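Local coordinates for protein RNase NGR3 (Nicotiana glutinosa, PDB 1VD3) that probably cleaves RNA as a ribonuclease of the T2 family, and here holds the uridine nucleotide 2'-UMP in its active-site pocket, at residues A[14-19]-A[172-177]; A[38-43]-A[123-128]. All coordinates share one frame; numbering follows the deposited sequence.

How the interactions relate
From the N terminus, the chain runs through strand 10-16 into helix 18-22, and segment 14-19 finds its partner only in strand 171-181, where interaction 1 closes a loop of some 150 residues. Interaction 2 is nested inside it: 38-43, leading into strand 41-48, meets the start of helix 125-131 after about 80 residues. Strand 10-16 lies between 41-48 and 171-181, antiparallel to both, and 171-181 pairs in turn with 160-165, so the contacts share one sheet. They touch directly where H43 meets V14 and Q175. Interaction 1 thus joins two central strands, and interaction 2 brings a helix against the same part of the sheet.

Interaction 1 of 2, residues A[14-19]-A[172-177]; sequences VQQWPA and QIYQVY
Two antiparallel neighbours of the central sheet, strands 14-16 and 172-177, pair V14 with Y177, Q15 with V176 and Q16 with Q175. Q15 and V176 form the hydrogen-bonded pair: Q15 N donates almost straight to V176 O (3.1 Å, 174° at the hydrogen), and V176 N returns a bond to Q15 O (2.8 Å). Water 1 adds a second link, accepting from Q15 NE2 at 3.0 Å and donating to V176 O, which therefore takes two donors; Q15 NE2 also bonds S123. Beyond the pairs, W17 N reaches Y174 O at 2.9 Å as 14-19 leaves the sheet for helix 18-22.

V14, Q16, Q175 and Y177 share one face. V14 CG1, set anti to the backbone N (chi1 -168°), sits over the centre of the Y177 ring, 4.0 Å from its centroid, in a CH-pi contact, while V14 CG2 lies against CD2 and CE2 of that ring. The Y177 hydroxyl is held by E162. The extended Q175 chain crosses that of Q16, its CG 3.4 Å from Q16 CB, and the same CG rests on one face of the Y174 ring, toward the rim. Its amide is gripped at both ends, OE1 by H43 ND1 and NE2 by E162, which fixes the rotation of the flat group and probably makes Q175 a second-shell residue that positions the predicted catalytic histidine.

On its other edge the strand bulges: Y174 and Q175 together stand opposite the single residue E162 of strand 160-165, a classic beta bulge. Q16 belongs to a purine nucleotide site seen in other crystals of the protein. The whole is an antiparallel strand pair of the RNase T2 sheet, with one face turned to the active site.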
ATOM      1  N   VAL A  14       3.630   0.082  -1.535  1.00  8.99           N
ATOM      2  CA  VAL A  14       2.697  -0.863  -0.945  1.00 11.46           C
ATOM      3  C   VAL A  14       1.313  -0.292  -0.675  1.00 11.09           C
ATOM      4  O   VAL A  14       1.160   0.696   0.047  1.00 11.79           O
ATOM      5  CB  VAL A  14       3.264  -1.414   0.390  1.00 13.22           C
ATOM      6  CG1 VAL A  14       2.447  -2.612   0.858  1.00  9.31           C
ATOM      7  CG2 VAL A  14       4.747  -1.778   0.221  1.00 11.12           C
ATOM      8  N   GLN A  15       0.313  -0.934  -1.263  1.00 11.54           N
ATOM      9  CA  GLN A  15      -1.068  -0.535  -1.082  1.00 12.04           C
ATOM     10  C   GLN A  15      -1.776  -1.703  -0.423  1.00 14.94           C
ATOM     11  O   GLN A  15      -1.316  -2.846  -0.502  1.00 13.87           O
ATOM     12  CB  GLN A  15      -1.727  -0.249  -2.432  1.00 14.19           C
ATOM     13  CG  GLN A  15      -1.115   0.921  -3.185  1.00 14.53           C
ATOM     14  CD  GLN A  15      -1.804   1.169  -4.508  1.00 17.37           C
ATOM     15  OE1 GLN A  15      -2.930   1.670  -4.552  1.00 16.76           O
ATOM     16  NE2 GLN A  15      -1.138   0.805  -5.598  1.00 14.98           N
ATOM     17  N   GLN A  16      -2.886  -1.431   0.244  1.00 14.97           N
ATOM     18  CA  GLN A  16      -3.613  -2.532   0.840  1.00 17.09           C
ATOM     19  C   GLN A  16      -5.103  -2.396   0.630  1.00 18.87           C
ATOM     20  O   GLN A  16      -5.607  -1.320   0.289  1.00 16.53           O
ATOM     21  CB  GLN A  16      -3.296  -2.680   2.329  1.00 23.18           C
ATOM     22  CG  GLN A  16      -3.826  -1.617   3.247  1.00 26.91           C
ATOM     23  CD  GLN A  16      -3.860  -2.104   4.693  1.00 30.40           C
ATOM     24  OE1 GLN A  16      -2.963  -2.823   5.142  1.00 30.01           O
ATOM     25  NE2 GLN A  16      -4.890  -1.711   5.426  1.00 25.50           N
ATOM     26  N   TRP A  17      -5.796  -3.516   0.794  1.00 16.92           N
ATOM     27  CA  TRP A  17      -7.241  -3.561   0.646  1.00 17.85           C
ATOM     28  C   TRP A  17      -7.757  -3.480   2.072  1.00 17.66           C
ATOM     29  O   TRP A  17      -7.666  -4.447   2.827  1.00 16.28           O
ATOM     30  CB  TRP A  17      -7.664  -4.880  -0.006  1.00 18.05           C
ATOM     31  CG  TRP A  17      -9.130  -4.953  -0.310  1.00 18.78           C
ATOM     32  CD1 TRP A  17     -10.028  -5.865   0.177  1.00 19.01           C
ATOM     33  CD2 TRP A  17      -9.876  -4.072  -1.163  1.00 17.22           C
ATOM     34  NE1 TRP A  17     -11.284  -5.605  -0.319  1.00 17.52           N
ATOM     35  CE2 TRP A  17     -11.221  -4.511  -1.141  1.00 16.22           C
ATOM     36  CE3 TRP A  17      -9.538  -2.955  -1.943  1.00 17.46           C
ATOM     37  CZ2 TRP A  17     -12.231  -3.871  -1.873  1.00 14.92           C
ATOM     38  CZ3 TRP A  17     -10.544  -2.317  -2.673  1.00 18.26           C
ATOM     39  CH2 TRP A  17     -11.875  -2.780  -2.631  1.00 19.80           C
ATOM     40  N   PRO A  18      -8.302  -2.315   2.460  1.00 17.63           N
ATOM     41  CA  PRO A  18      -8.832  -2.080   3.804  1.00 17.70           C
ATOM     42  C   PRO A  18      -9.711  -3.198   4.347  1.00 15.12           C
ATOM     43  O   PRO A  18      -9.553  -3.618   5.494  1.00 16.78           O
ATOM     44  CB  PRO A  18      -9.600  -0.769   3.643  1.00 19.22           C
ATOM     45  CG  PRO A  18      -8.820  -0.053   2.602  1.00 20.74           C
ATOM     46  CD  PRO A  18      -8.555  -1.152   1.592  1.00 16.62           C
ATOM     47  N   ALA A  19     -10.635  -3.677   3.523  1.00 19.57           N
ATOM     48  CA  ALA A  19     -11.549  -4.739   3.939  1.00 18.99           C
ATOM     49  C   ALA A  19     -10.846  -5.962   4.516  1.00 21.51           C
ATOM     50  O   ALA A  19     -11.319  -6.551   5.490  1.00 21.51           O
ATOM     51  CB  ALA A  19     -12.434  -5.153   2.766  1.00 19.99           C
ATOM     52  N   GLN A 172      -7.465 -14.075   1.298  1.00 17.44           N
ATOM     53  CA  GLN A 172      -7.884 -12.864   0.607  1.00 17.32           C
ATOM     54  C   GLN A 172      -6.729 -11.965   0.195  1.00 17.48           C
ATOM     55  O   GLN A 172      -5.663 -11.986   0.813  1.00 14.07           O
ATOM     56  CB  GLN A 172      -8.816 -12.083   1.532  1.00 18.09           C
ATOM     57  CG  GLN A 172      -8.171 -11.796   2.880  1.00 22.35           C
ATOM     58  CD  GLN A 172      -9.125 -11.231   3.920  1.00 24.04           C
ATOM     59  OE1 GLN A 172      -8.703 -10.845   5.011  1.00 25.16           O
ATOM     60  NE2 GLN A 172     -10.411 -11.183   3.593  1.00 19.00           N
ATOM     61  N   ILE A 173      -6.946 -11.179  -0.855  1.00 15.39           N
ATOM     62  CA  ILE A 173      -5.924 -10.245  -1.298  1.00 17.29           C
ATOM     63  C   ILE A 173      -5.801  -9.229  -0.161  1.00 16.35           C
ATOM     64  O   ILE A 173      -6.791  -8.623   0.249  1.00 16.92           O
ATOM     65  CB  ILE A 173      -6.331  -9.538  -2.615  1.00 17.97           C
ATOM     66  CG1 ILE A 173      -5.281  -8.485  -2.981  1.00 15.79           C
ATOM     67  CG2 ILE A 173      -7.702  -8.893  -2.468  1.00 17.85           C
ATOM     68  CD1 ILE A 173      -5.417  -7.944  -4.387  1.00 17.80           C
ATOM     69  N   TYR A 174      -4.589  -9.065   0.362  1.00 15.68           N
ATOM     70  CA  TYR A 174      -4.362  -8.148   1.473  1.00 14.70           C
ATOM     71  C   TYR A 174      -3.574  -6.916   1.049  1.00 14.76           C
ATOM     72  O   TYR A 174      -4.022  -5.789   1.260  1.00 14.80           O
ATOM     73  CB  TYR A 174      -3.642  -8.888   2.605  1.00 15.76           C
ATOM     74  CG  TYR A 174      -3.205  -8.024   3.774  1.00 18.65           C
ATOM     75  CD1 TYR A 174      -4.116  -7.214   4.458  1.00 21.08           C
ATOM     76  CD2 TYR A 174      -1.879  -8.033   4.207  1.00 18.22           C
ATOM     77  CE1 TYR A 174      -3.708  -6.433   5.545  1.00 25.43           C
ATOM     78  CE2 TYR A 174      -1.463  -7.263   5.287  1.00 20.84           C
ATOM     79  CZ  TYR A 174      -2.375  -6.466   5.951  1.00 23.61           C
ATOM     80  OH  TYR A 174      -1.949  -5.704   7.014  1.00 24.18           O
ATOM     81  N   GLN A 175      -2.398  -7.125   0.460  1.00 12.77           N
ATOM     82  CA  GLN A 175      -1.593  -5.999   0.004  1.00 13.62           C
ATOM     83  C   GLN A 175      -1.038  -6.219  -1.397  1.00 13.07           C
ATOM     84  O   GLN A 175      -0.844  -7.352  -1.837  1.00 14.77           O
ATOM     85  CB  GLN A 175      -0.459  -5.709   0.998  1.00 13.72           C
ATOM     86  CG  GLN A 175      -0.988  -5.170   2.326  1.00 14.78           C
ATOM     87  CD  GLN A 175       0.093  -4.632   3.240  1.00 14.42           C
ATOM     88  OE1 GLN A 175      -0.089  -3.598   3.881  1.00 16.07           O
ATOM     89  NE2 GLN A 175       1.218  -5.334   3.319  1.00 11.37           N
ATOM     90  N   VAL A 176      -0.809  -5.121  -2.105  1.00 13.57           N
ATOM     91  CA  VAL A 176      -0.283  -5.186  -3.459  1.00 10.91           C
ATOM     92  C   VAL A 176       1.005  -4.390  -3.525  1.00 11.83           C
ATOM     93  O   VAL A 176       1.030  -3.205  -3.188  1.00 12.22           O
ATOM     94  CB  VAL A 176      -1.283  -4.601  -4.481  1.00 11.50           C
ATOM     95  CG1 VAL A 176      -0.684  -4.656  -5.883  1.00 13.27           C
ATOM     96  CG2 VAL A 176      -2.589  -5.388  -4.434  1.00 11.86           C
ATOM     97  N   TYR A 177       2.074  -5.051  -3.954  1.00 12.60           N
ATOM     98  CA  TYR A 177       3.376  -4.409  -4.062  1.00 12.90           C
ATOM     99  C   TYR A 177       3.742  -4.132  -5.510  1.00 13.40           C
ATOM    100  O   TYR A 177       3.643  -5.013  -6.359  1.00 14.04           O
ATOM    101  CB  TYR A 177       4.478  -5.301  -3.472  1.00 11.93           C
ATOM    102  CG  TYR A 177       4.395  -5.563  -1.983  1.00 10.70           C
ATOM    103  CD1 TYR A 177       3.313  -6.244  -1.438  1.00 13.21           C
ATOM    104  CD2 TYR A 177       5.440  -5.189  -1.131  1.00 12.85           C
ATOM    105  CE1 TYR A 177       3.262  -6.556  -0.085  1.00 14.64           C
ATOM    106  CE2 TYR A 177       5.403  -5.499   0.228  1.00 14.20           C
ATOM    107  CZ  TYR A 177       4.308  -6.185   0.743  1.00 17.97           C
ATOM    108  OH  TYR A 177       4.250  -6.512   2.081  1.00 20.03           O
TER
HETATM  109  O   HOH W   1       1.195  -0.973  -4.845  1.00 13.52           O

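Interaction 2 of 2, residues A[38-43]-A[123-128]; sequences EDFSIH and SNLLEN. With U2P (phosphoric acid mono-[2-(2,4-dioxo-3,4-dihydro-2H-pyrimidin-1-yl)-4-hydroxy-5-hydroxymethyl-tetrahydro-furan-3-yl] ester), chain B.
D39 OD1 faces the first turn of helix 125-131 at L126, taking a 2.8 Å hydrogen bond from water 2, which in turn accepts from L126 N at 2.9 Å. F40 N also donates to D39 OD1, weakly and at a bent angle (2.7 Å, 129°). Thus the water carries an early amide of the helix to a carboxylate, at a start where the N124 side chain makes no capping bond; the negative charge near this helix end is likely to be favourable. D39 OD2 is salt-bridged to R120. L126 lies alongside the polar link: its CB is 3.3 Å from D39 OD1, and CD2 reaches E38 O at 3.5 Å.

The apolar half is F40 with L125, whose side chains cross at about a right angle. With F40 CG anti to the carbonyl carbon (chi1 -73°), the ring is carried toward the helix and presents one face to L125; CD1 of L125 stands 4.1 Å from the ring centroid in a CH-pi contact, and L125 CB is 3.7 Å from F40 CD1. An alanine in place of F40 would probably open a gap between L125 and W17, whose ring also meets the phenyl group, and take away the ring face on which L125 rests.

Farther along 38-43, H43 NE2 donates to U2P O3P (2.9 Å), a phosphate oxygen near the imidazole plane. The helix start packs on the sheet: F40 and L125 both also touch Q15 of strand 10-16 and V176 of strand 171-181, while R120 comes from helix 109-123, just before it in the chain.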
ATOM      1  N   GLU A  38     -14.210   2.127  -0.184  1.00 30.88           N
ATOM      2  CA  GLU A  38     -13.964   0.764  -0.619  1.00 31.21           C
ATOM      3  C   GLU A  38     -13.047   0.902  -1.824  1.00 28.50           C
ATOM      4  O   GLU A  38     -13.486   0.849  -2.972  1.00 26.16           O
ATOM      5  CB  GLU A  38     -15.269   0.068  -1.021  1.00 34.91           C
ATOM      6  CG  GLU A  38     -15.054  -1.305  -1.655  1.00 42.24           C
ATOM      7  CD  GLU A  38     -16.341  -2.097  -1.814  1.00 45.79           C
ATOM      8  OE1 GLU A  38     -16.925  -2.493  -0.785  1.00 49.19           O
ATOM      9  OE2 GLU A  38     -16.769  -2.323  -2.967  1.00 48.72           O
ATOM     10  N   ASP A  39     -11.765   1.110  -1.544  1.00 23.17           N
ATOM     11  CA  ASP A  39     -10.765   1.285  -2.585  1.00 22.05           C
ATOM     12  C   ASP A  39      -9.425   0.955  -1.939  1.00 19.62           C
ATOM     13  O   ASP A  39      -9.315   0.928  -0.708  1.00 15.88           O
ATOM     14  CB  ASP A  39     -10.790   2.742  -3.070  1.00 23.48           C
ATOM     15  CG  ASP A  39      -9.872   2.997  -4.257  1.00 28.78           C
ATOM     16  OD1 ASP A  39      -9.362   2.031  -4.864  1.00 27.25           O
ATOM     17  OD2 ASP A  39      -9.671   4.185  -4.592  1.00 33.40           O
ATOM     18  N   PHE A  40      -8.416   0.684  -2.759  1.00 19.11           N
ATOM     19  CA  PHE A  40      -7.104   0.379  -2.217  1.00 17.43           C
ATOM     20  C   PHE A  40      -6.529   1.641  -1.605  1.00 17.06           C
ATOM     21  O   PHE A  40      -6.659   2.729  -2.166  1.00 15.94           O
ATOM     22  CB  PHE A  40      -6.168  -0.147  -3.307  1.00 16.24           C
ATOM     23  CG  PHE A  40      -6.495  -1.538  -3.755  1.00 18.61           C
ATOM     24  CD1 PHE A  40      -7.507  -1.767  -4.680  1.00 17.38           C
ATOM     25  CD2 PHE A  40      -5.823  -2.630  -3.212  1.00 16.36           C
ATOM     26  CE1 PHE A  40      -7.847  -3.063  -5.056  1.00 20.08           C
ATOM     27  CE2 PHE A  40      -6.155  -3.926  -3.580  1.00 17.04           C
ATOM     28  CZ  PHE A  40      -7.170  -4.145  -4.503  1.00 20.75           C
ATOM     29  N   SER A  41      -5.908   1.485  -0.443  1.00 16.44           N
ATOM     30  CA  SER A  41      -5.304   2.596   0.270  1.00 15.98           C
ATOM     31  C   SER A  41      -3.795   2.412   0.305  1.00 15.35           C
ATOM     32  O   SER A  41      -3.282   1.333   0.023  1.00 14.30           O
ATOM     33  CB  SER A  41      -5.834   2.646   1.699  1.00 17.83           C
ATOM     34  OG  SER A  41      -5.447   1.482   2.404  1.00 23.72           O
ATOM     35  N   ILE A  42      -3.086   3.470   0.662  1.00 15.77           N
ATOM     36  CA  ILE A  42      -1.632   3.412   0.733  1.00 13.35           C
ATOM     37  C   ILE A  42      -1.168   2.879   2.083  1.00 13.61           C
ATOM     38  O   ILE A  42      -1.696   3.272   3.122  1.00 14.39           O
ATOM     39  CB  ILE A  42      -1.022   4.824   0.550  1.00 13.50           C
ATOM     40  CG1 ILE A  42      -1.367   5.363  -0.841  1.00 13.12           C
ATOM     41  CG2 ILE A  42       0.493   4.781   0.776  1.00 11.63           C
ATOM     42  CD1 ILE A  42      -1.228   6.867  -0.965  1.00 13.70           C
ATOM     43  N   HIS A  43      -0.206   1.961   2.070  1.00 12.85           N
ATOM     44  CA  HIS A  43       0.370   1.484   3.327  1.00 13.93           C
ATOM     45  C   HIS A  43       1.649   2.305   3.442  1.00 13.38           C
ATOM     46  O   HIS A  43       1.894   2.950   4.460  1.00 13.26           O
ATOM     47  CB  HIS A  43       0.710  -0.019   3.293  1.00 13.26           C
ATOM     48  CG  HIS A  43       1.472  -0.494   4.498  1.00 19.90           C
ATOM     49  ND1 HIS A  43       1.456  -1.807   4.920  1.00 25.83           N
ATOM     50  CD2 HIS A  43       2.283   0.165   5.363  1.00 23.57           C
ATOM     51  CE1 HIS A  43       2.221  -1.936   5.991  1.00 27.54           C
ATOM     52  NE2 HIS A  43       2.735  -0.753   6.280  1.00 23.86           N
ATOM     53  N   SER A 123      -1.492   3.824 -10.378  1.00 19.57           N
ATOM     54  CA  SER A 123      -1.668   2.376 -10.382  1.00 19.13           C
ATOM     55  C   SER A 123      -3.131   2.004 -10.605  1.00 20.24           C
ATOM     56  O   SER A 123      -3.424   0.936 -11.126  1.00 14.69           O
ATOM     57  CB  SER A 123      -1.140   1.756  -9.085  1.00 15.75           C
ATOM     58  OG  SER A 123      -1.883   2.180  -7.962  1.00 17.72           O
ATOM     59  N   ASN A 124      -4.038   2.883 -10.186  1.00 21.81           N
ATOM     60  CA  ASN A 124      -5.474   2.693 -10.405  1.00 22.34           C
ATOM     61  C   ASN A 124      -5.902   1.226 -10.279  1.00 21.10           C
ATOM     62  O   ASN A 124      -6.559   0.684 -11.170  1.00 19.50           O
ATOM     63  CB  ASN A 124      -5.795   3.223 -11.810  1.00 25.93           C
ATOM     64  CG  ASN A 124      -7.258   3.550 -12.004  1.00 30.22           C
ATOM     65  OD1 ASN A 124      -7.889   4.164 -11.144  1.00 32.74           O
ATOM     66  ND2 ASN A 124      -7.800   3.164 -13.155  1.00 34.97           N
ATOM     67  N   LEU A 125      -5.549   0.594  -9.162  1.00 17.56           N
ATOM     68  CA  LEU A 125      -5.851  -0.821  -8.950  1.00 16.74           C
ATOM     69  C   LEU A 125      -7.319  -1.234  -9.025  1.00 17.26           C
ATOM     70  O   LEU A 125      -7.660  -2.193  -9.719  1.00 14.94           O
ATOM     71  CB  LEU A 125      -5.277  -1.285  -7.609  1.00 15.65           C
ATOM     72  CG  LEU A 125      -3.766  -1.131  -7.386  1.00 16.54           C
ATOM     73  CD1 LEU A 125      -3.405  -1.726  -6.036  1.00 13.51           C
ATOM     74  CD2 LEU A 125      -2.986  -1.825  -8.498  1.00 16.06           C
ATOM     75  N   LEU A 126      -8.177  -0.532  -8.297  1.00 18.77           N
ATOM     76  CA  LEU A 126      -9.602  -0.857  -8.274  1.00 22.93           C
ATOM     77  C   LEU A 126     -10.202  -0.896  -9.675  1.00 22.98           C
ATOM     78  O   LEU A 126     -10.877  -1.858 -10.048  1.00 21.08           O
ATOM     79  CB  LEU A 126     -10.359   0.164  -7.420  1.00 23.57           C
ATOM     80  CG  LEU A 126     -11.823  -0.146  -7.098  1.00 25.10           C
ATOM     81  CD1 LEU A 126     -11.911  -1.418  -6.265  1.00 21.27           C
ATOM     82  CD2 LEU A 126     -12.434   1.025  -6.338  1.00 28.02           C
ATOM     83  N   GLU A 127      -9.947   0.155 -10.447  1.00 26.99           N
ATOM     84  CA  GLU A 127     -10.466   0.252 -11.805  1.00 30.53           C
ATOM     85  C   GLU A 127      -9.819  -0.736 -12.773  1.00 30.06           C
ATOM     86  O   GLU A 127     -10.471  -1.231 -13.696  1.00 28.95           O
ATOM     87  CB  GLU A 127     -10.295   1.679 -12.319  1.00 34.27           C
ATOM     88  CG  GLU A 127     -11.027   2.713 -11.477  1.00 42.38           C
ATOM     89  CD  GLU A 127     -12.527   2.482 -11.446  1.00 46.21           C
ATOM     90  OE1 GLU A 127     -13.156   2.540 -12.525  1.00 47.83           O
ATOM     91  OE2 GLU A 127     -13.074   2.242 -10.346  1.00 47.14           O
ATOM     92  N   ASN A 128      -8.536  -1.024 -12.582  1.00 27.92           N
ATOM     93  CA  ASN A 128      -7.881  -1.978 -13.465  1.00 27.90           C
ATOM     94  C   ASN A 128      -8.515  -3.351 -13.273  1.00 26.54           C
ATOM     95  O   ASN A 128      -8.649  -4.124 -14.225  1.00 24.97           O
ATOM     96  CB  ASN A 128      -6.378  -2.044 -13.184  1.00 26.76           C
ATOM     97  CG  ASN A 128      -5.611  -0.936 -13.878  1.00 31.24           C
ATOM     98  OD1 ASN A 128      -5.846  -0.650 -15.053  1.00 28.66           O
ATOM     99  ND2 ASN A 128      -4.681  -0.313 -13.159  1.00 30.57           N
TER
HETATM  100  O5' U2P B 214       4.729  -7.271   7.747  1.00 47.66           O
HETATM  101  C5' U2P B 214       6.092  -6.779   7.771  1.00 37.50           C
HETATM  102  C4' U2P B 214       6.110  -5.309   8.213  1.00 34.84           C
HETATM  103  O4' U2P B 214       7.529  -4.806   8.204  1.00 32.96           O
HETATM  104  C1' U2P B 214       7.816  -3.628   7.288  1.00 31.77           C
HETATM  105  N1  U2P B 214       8.780  -3.880   6.130  1.00 28.14           N
HETATM  106  C6  U2P B 214       8.646  -5.117   5.548  1.00 24.92           C
HETATM  107  C5  U2P B 214       9.275  -5.448   4.319  1.00 27.00           C
HETATM  108  C4  U2P B 214      10.138  -4.428   3.682  1.00 24.74           C
HETATM  109  O4  U2P B 214      10.637  -4.592   2.573  1.00 24.13           O
HETATM  110  N3  U2P B 214      10.350  -3.234   4.441  1.00 23.63           N
HETATM  111  C2  U2P B 214       9.730  -2.905   5.670  1.00 23.96           C
HETATM  112  O2  U2P B 214      10.014  -1.873   6.242  1.00 28.27           O
HETATM  113  C2' U2P B 214       6.377  -3.110   7.072  1.00 32.50           C
HETATM  114  O2' U2P B 214       5.931  -2.233   8.149  1.00 32.98           O
HETATM  115  P   U2P B 214       6.293  -0.715   8.355  1.00 21.39           P
HETATM  116  O1P U2P B 214       6.059   0.177   9.462  1.00 27.21           O
HETATM  117  O2P U2P B 214       7.578  -0.425   7.647  1.00 29.26           O
HETATM  118  O3P U2P B 214       5.315  -0.102   7.474  1.00 25.63           O
HETATM  119  C3' U2P B 214       5.499  -4.370   7.143  1.00 32.12           C
HETATM  120  O3' U2P B 214       4.139  -3.961   7.544  1.00 31.16           O
HETATM  121  O   HOH W   2      -7.489   1.950  -6.912  1.00 19.10           O